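Local coordinates for diaminopimelate decarboxylase (Aquifex aeolicus, PDB 2P3E), which probably catalyses the pyridoxal phosphate-dependent decarboxylation of meso-diaminopimelate to L-lysine, the last step of lysine biosynthesis by the diaminopimelate pathway, at residues Tyr51-Ala63 with Ala274-Gly286. Sequence-based numbering, arbitrary orientation.
Sequences YRKAFPDALICYA and AKIILEPGRSIMG
Strands 59-63 and 275-278 run parallel, 4.9 Å apart at the closest approach of their axes, laced by bonds from Leu59 N to Ile276 O, Leu278 N to Leu59 O and Cys61 N to Leu278 O; beyond the strand 275-278, Ala63 N still reaches Pro280 O at 2.9 Å, from above the carbonyl plane. Helix 41-54 packs over the Leu278 side. There the Tyr51 side chain runs past Pro280 in the opposite direction and takes Pro280 CG over one ring face in a CH-pi contact, 3.9 Å from the ring centre, while the phenol OH shares a 2.6 Å hydrogen bond with Ser283 OG at the start of helix 282-285. Replacing Tyr51 with an alanine would probably strip Pro280 of its aromatic cover and leave Ser283 OG without this partner. Leu278, its CG anti to the carbonyl carbon (chi1 -62°), puts CD1 over one face of Phe55, offset toward the rim. At the strand entrance, Lys275 bends at its last torsion (chi4 84°) to bring NZ within 2.7 Å of Asp57 O. On the opposite face of the sheet from Leu278, Cys61 SG packs against Ile277 CG2 at 3.7 Å. Pairing the first and last strands closes the TIM barrel of this fold-type III decarboxylase, with Glu279-Arg282, predicted to bind pyridoxal phosphate, at the C-terminal strand ends.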
loop_
_atom_site.group_PDB
_atom_site.type_symbol
_atom_site.label_atom_id
_atom_site.label_comp_id
_atom_site.label_asym_id
_atom_site.label_seq_id
_atom_site.Cartn_x
_atom_site.Cartn_y
_atom_site.Cartn_z
ATOM N N TYR B 51 16.378 -25.555 2.359
ATOM C CA TYR B 51 16.881 -25.057 3.638
ATOM C C TYR B 51 17.072 -26.204 4.642
ATOM O O TYR B 51 18.103 -26.277 5.317
ATOM C CB TYR B 51 15.928 -23.993 4.211
ATOM C CG TYR B 51 16.213 -22.602 3.693
ATOM C CD1 TYR B 51 15.450 -22.049 2.666
ATOM C CD2 TYR B 51 17.255 -21.843 4.230
ATOM C CE1 TYR B 51 15.717 -20.751 2.186
ATOM C CE2 TYR B 51 17.539 -20.540 3.756
ATOM C CZ TYR B 51 16.764 -20.011 2.740
ATOM O OH TYR B 51 17.037 -18.746 2.298
ATOM N N ARG B 52 16.084 -27.097 4.729
ATOM C CA ARG B 52 16.156 -28.240 5.638
ATOM C C ARG B 52 17.359 -29.145 5.331
ATOM O O ARG B 52 18.049 -29.582 6.246
ATOM C CB ARG B 52 14.876 -29.074 5.587
ATOM C CG ARG B 52 13.630 -28.359 6.056
ATOM C CD ARG B 52 13.537 -28.305 7.581
ATOM C CZ ARG B 52 12.857 -27.207 10.794
ATOM N NH1 ARG B 52 13.238 -27.857 11.903
ATOM N NH2 ARG B 52 12.181 -26.064 10.875
ATOM N N LYS B 53 17.576 -29.423 4.051
ATOM C CA LYS B 53 18.679 -30.254 3.599
ATOM C C LYS B 53 20.021 -29.553 3.859
ATOM O O LYS B 53 20.953 -30.170 4.384
ATOM C CB LYS B 53 18.511 -30.602 2.118
ATOM C CG LYS B 53 19.650 -31.387 1.520
ATOM C CD LYS B 53 19.353 -31.786 0.072
ATOM C CE LYS B 53 20.581 -32.387 -0.612
ATOM N NZ LYS B 53 20.172 -32.977 -1.922
ATOM N N ALA B 54 20.102 -28.268 3.520
ATOM C CA ALA B 54 21.315 -27.468 3.774
ATOM C C ALA B 54 21.663 -27.281 5.249
ATOM O O ALA B 54 22.840 -27.278 5.599
ATOM C CB ALA B 54 21.241 -26.104 3.053
ATOM N N PHE B 55 20.644 -27.117 6.099
ATOM C CA PHE B 55 20.788 -26.910 7.551
ATOM C C PHE B 55 19.906 -27.908 8.326
ATOM O O PHE B 55 18.892 -27.522 8.932
ATOM C CB PHE B 55 20.415 -25.471 7.960
ATOM C CG PHE B 55 21.292 -24.401 7.358
ATOM C CD1 PHE B 55 22.392 -23.906 8.054
ATOM C CD2 PHE B 55 21.014 -23.878 6.101
ATOM C CE1 PHE B 55 23.195 -22.913 7.495
ATOM C CE2 PHE B 55 21.820 -22.872 5.538
ATOM C CZ PHE B 55 22.903 -22.392 6.242
ATOM N N PRO B 56 20.287 -29.207 8.315
ATOM C CA PRO B 56 19.440 -30.255 8.901
ATOM C C PRO B 56 19.176 -30.172 10.401
ATOM O O PRO B 56 18.225 -30.778 10.882
ATOM C CB PRO B 56 20.192 -31.555 8.530
ATOM C CG PRO B 56 21.621 -31.144 8.417
ATOM C CD PRO B 56 21.526 -29.771 7.738
ATOM N N ASP B 57 19.993 -29.425 11.143
ATOM C CA ASP B 57 19.820 -29.318 12.586
ATOM C C ASP B 57 19.217 -27.964 12.989
ATOM O O ASP B 57 18.970 -27.714 14.174
ATOM C CB ASP B 57 21.175 -29.545 13.285
ATOM C CG ASP B 57 21.832 -30.869 12.870
ATOM O OD1 ASP B 57 21.134 -31.903 12.856
ATOM O OD2 ASP B 57 23.039 -30.873 12.546
ATOM N N ALA B 58 18.946 -27.114 11.996
ATOM C CA ALA B 58 18.414 -25.764 12.239
ATOM C C ALA B 58 16.885 -25.695 12.287
ATOM O O ALA B 58 16.200 -26.466 11.626
ATOM C CB ALA B 58 18.929 -24.779 11.175
ATOM N N LEU B 59 16.371 -24.727 13.039
ATOM C CA LEU B 59 14.964 -24.364 12.959
ATOM C C LEU B 59 14.798 -23.364 11.817
ATOM O O LEU B 59 15.405 -22.289 11.831
ATOM C CB LEU B 59 14.477 -23.727 14.258
ATOM C CG LEU B 59 13.053 -23.125 14.228
ATOM C CD1 LEU B 59 12.013 -24.227 13.991
ATOM C CD2 LEU B 59 12.769 -22.378 15.512
ATOM N N ILE B 60 13.972 -23.719 10.840
ATOM C CA ILE B 60 13.703 -22.848 9.706
ATOM C C ILE B 60 12.384 -22.098 9.947
ATOM O O ILE B 60 11.308 -22.669 9.834
ATOM C CB ILE B 60 13.685 -23.626 8.373
ATOM C CG1 ILE B 60 14.934 -24.515 8.242
ATOM C CG2 ILE B 60 13.538 -22.649 7.160
ATOM C CD1 ILE B 60 16.292 -23.764 8.332
ATOM N N CYS B 61 12.489 -20.823 10.307
ATOM C CA CYS B 61 11.311 -20.002 10.607
ATOM C C CYS B 61 10.887 -19.208 9.387
ATOM O O CYS B 61 11.605 -18.295 8.968
ATOM C CB CYS B 61 11.623 -19.040 11.742
ATOM S SG CYS B 61 11.701 -19.781 13.386
ATOM N N TYR B 62 9.727 -19.521 8.822
ATOM C CA TYR B 62 9.217 -18.753 7.676
ATOM C C TYR B 62 8.913 -17.299 8.078
ATOM O O TYR B 62 8.233 -17.061 9.068
ATOM C CB TYR B 62 7.987 -19.435 7.060
ATOM C CG TYR B 62 7.271 -18.542 6.089
ATOM C CD1 TYR B 62 7.924 -18.058 4.939
ATOM C CD2 TYR B 62 5.955 -18.138 6.333
ATOM C CE1 TYR B 62 7.261 -17.204 4.043
ATOM C CE2 TYR B 62 5.300 -17.276 5.456
ATOM C CZ TYR B 62 5.963 -16.825 4.317
ATOM O OH TYR B 62 5.309 -15.981 3.456
ATOM N N ALA B 63 9.461 -16.333 7.339
ATOM C CA ALA B 63 9.195 -14.912 7.608
ATOM C C ALA B 63 7.823 -14.547 7.045
ATOM O O ALA B 63 7.659 -14.275 5.847
ATOM C CB ALA B 63 10.288 -14.015 6.992
ATOM N N ALA B 274 25.051 -23.890 20.129
ATOM C CA ALA B 274 23.694 -23.359 20.010
ATOM C C ALA B 274 22.920 -23.920 18.814
ATOM O O ALA B 274 23.512 -24.297 17.802
ATOM C CB ALA B 274 23.732 -21.841 19.963
ATOM N N LYS B 275 21.596 -24.007 18.951
ATOM C CA LYS B 275 20.732 -24.340 17.815
ATOM C C LYS B 275 20.604 -23.102 16.937
ATOM O O LYS B 275 20.367 -21.997 17.445
ATOM C CB LYS B 275 19.352 -24.811 18.280
ATOM C CG LYS B 275 18.436 -25.338 17.140
ATOM C CD LYS B 275 17.365 -26.246 17.690
ATOM C CE LYS B 275 16.379 -26.680 16.618
ATOM N NZ LYS B 275 16.904 -27.869 15.862
ATOM N N ILE B 276 20.760 -23.305 15.628
ATOM C CA ILE B 276 20.758 -22.219 14.658
ATOM C C ILE B 276 19.315 -22.017 14.193
ATOM O O ILE B 276 18.572 -22.982 14.033
ATOM C CB ILE B 276 21.686 -22.523 13.458
ATOM C CG1 ILE B 276 23.115 -22.909 13.932
ATOM C CG2 ILE B 276 21.696 -21.341 12.436
ATOM C CD1 ILE B 276 23.776 -21.904 14.911
ATOM N N ILE B 277 18.921 -20.758 14.040
ATOM C CA ILE B 277 17.605 -20.411 13.509
ATOM C C ILE B 277 17.832 -19.551 12.266
ATOM O O ILE B 277 18.656 -18.640 12.288
ATOM C CB ILE B 277 16.744 -19.647 14.540
ATOM C CG1 ILE B 277 16.590 -20.466 15.837
ATOM C CG2 ILE B 277 15.336 -19.309 13.941
ATOM C CD1 ILE B 277 15.786 -19.762 16.953
ATOM N N LEU B 278 17.133 -19.885 11.181
ATOM C CA LEU B 278 17.116 -19.067 9.962
ATOM C C LEU B 278 15.696 -18.563 9.733
ATOM O O LEU B 278 14.735 -19.244 10.101
ATOM C CB LEU B 278 17.558 -19.872 8.733
ATOM C CG LEU B 278 18.969 -20.473 8.656
ATOM C CD1 LEU B 278 19.188 -21.034 7.258
ATOM C CD2 LEU B 278 19.955 -19.414 8.878
ATOM N N GLU B 279 15.571 -17.396 9.102
ATOM C CA GLU B 279 14.266 -16.751 8.890
ATOM C C GLU B 279 13.945 -16.402 7.417
ATOM O O GLU B 279 13.645 -15.247 7.115
ATOM C CB GLU B 279 14.178 -15.483 9.741
ATOM C CG GLU B 279 14.482 -15.720 11.222
ATOM C CD GLU B 279 14.559 -14.436 12.021
ATOM O OE1 GLU B 279 15.059 -13.411 11.494
ATOM O OE2 GLU B 279 14.141 -14.463 13.191
ATOM N N PRO B 280 13.954 -17.398 6.505
ATOM C CA PRO B 280 13.763 -17.012 5.106
ATOM C C PRO B 280 12.308 -16.605 4.812
ATOM O O PRO B 280 11.379 -17.259 5.303
ATOM C CB PRO B 280 14.105 -18.296 4.343
ATOM C CG PRO B 280 13.763 -19.389 5.290
ATOM C CD PRO B 280 14.107 -18.862 6.654
ATOM N N GLY B 281 12.128 -15.545 4.021
ATOM C CA GLY B 281 10.792 -15.173 3.519
ATOM C C GLY B 281 10.775 -15.191 2.002
ATOM O O GLY B 281 10.232 -16.114 1.374
ATOM N N ARG B 282 11.394 -14.166 1.416
ATOM C CA ARG B 282 11.487 -13.989 -0.037
ATOM C C ARG B 282 12.049 -15.224 -0.775
ATOM O O ARG B 282 11.561 -15.567 -1.859
ATOM C CB ARG B 282 12.390 -12.794 -0.356
ATOM C CG ARG B 282 12.257 -12.237 -1.777
ATOM C CD ARG B 282 13.396 -11.250 -2.089
ATOM N NE ARG B 282 13.540 -10.206 -1.061
ATOM C CZ ARG B 282 12.943 -9.012 -1.089
ATOM N NH1 ARG B 282 12.121 -8.671 -2.087
ATOM N NH2 ARG B 282 13.157 -8.158 -0.098
ATOM N N SER B 283 13.093 -15.859 -0.219
ATOM C CA SER B 283 13.719 -17.013 -0.892
ATOM C C SER B 283 12.834 -18.262 -0.942
ATOM O O SER B 283 13.129 -19.208 -1.699
ATOM C CB SER B 283 15.109 -17.363 -0.319
ATOM O OG SER B 283 15.059 -17.575 1.077
ATOM N N ILE B 284 11.772 -18.297 -0.152
ATOM C CA ILE B 284 10.792 -19.389 -0.271
ATOM C C ILE B 284 9.616 -18.964 -1.145
ATOM O O ILE B 284 9.197 -19.708 -2.038
ATOM C CB ILE B 284 10.294 -19.871 1.128
ATOM C CG1 ILE B 284 11.429 -20.592 1.880
ATOM C CG2 ILE B 284 9.029 -20.755 1.001
ATOM C CD1 ILE B 284 11.049 -20.960 3.333
ATOM N N MET B 285 9.109 -17.754 -0.925
ATOM C CA MET B 285 7.861 -17.328 -1.562
ATOM C C MET B 285 7.994 -16.564 -2.884
ATOM O O MET B 285 7.088 -16.611 -3.720
ATOM C CB MET B 285 7.051 -16.464 -0.581
ATOM C CG MET B 285 6.334 -17.255 0.510
ATOM S SD MET B 285 5.304 -18.638 -0.115
ATOM C CE MET B 285 4.279 -17.809 -1.298
ATOM N N GLY B 286 9.098 -15.847 -3.056
ATOM C CA GLY B 286 9.229 -14.828 -4.122
ATOM C C GLY B 286 8.912 -15.349 -5.507
ATOM O O GLY B 286 7.990 -14.860 -6.165
HETATM O O HOH W 1 21.280 -25.930 14.788
#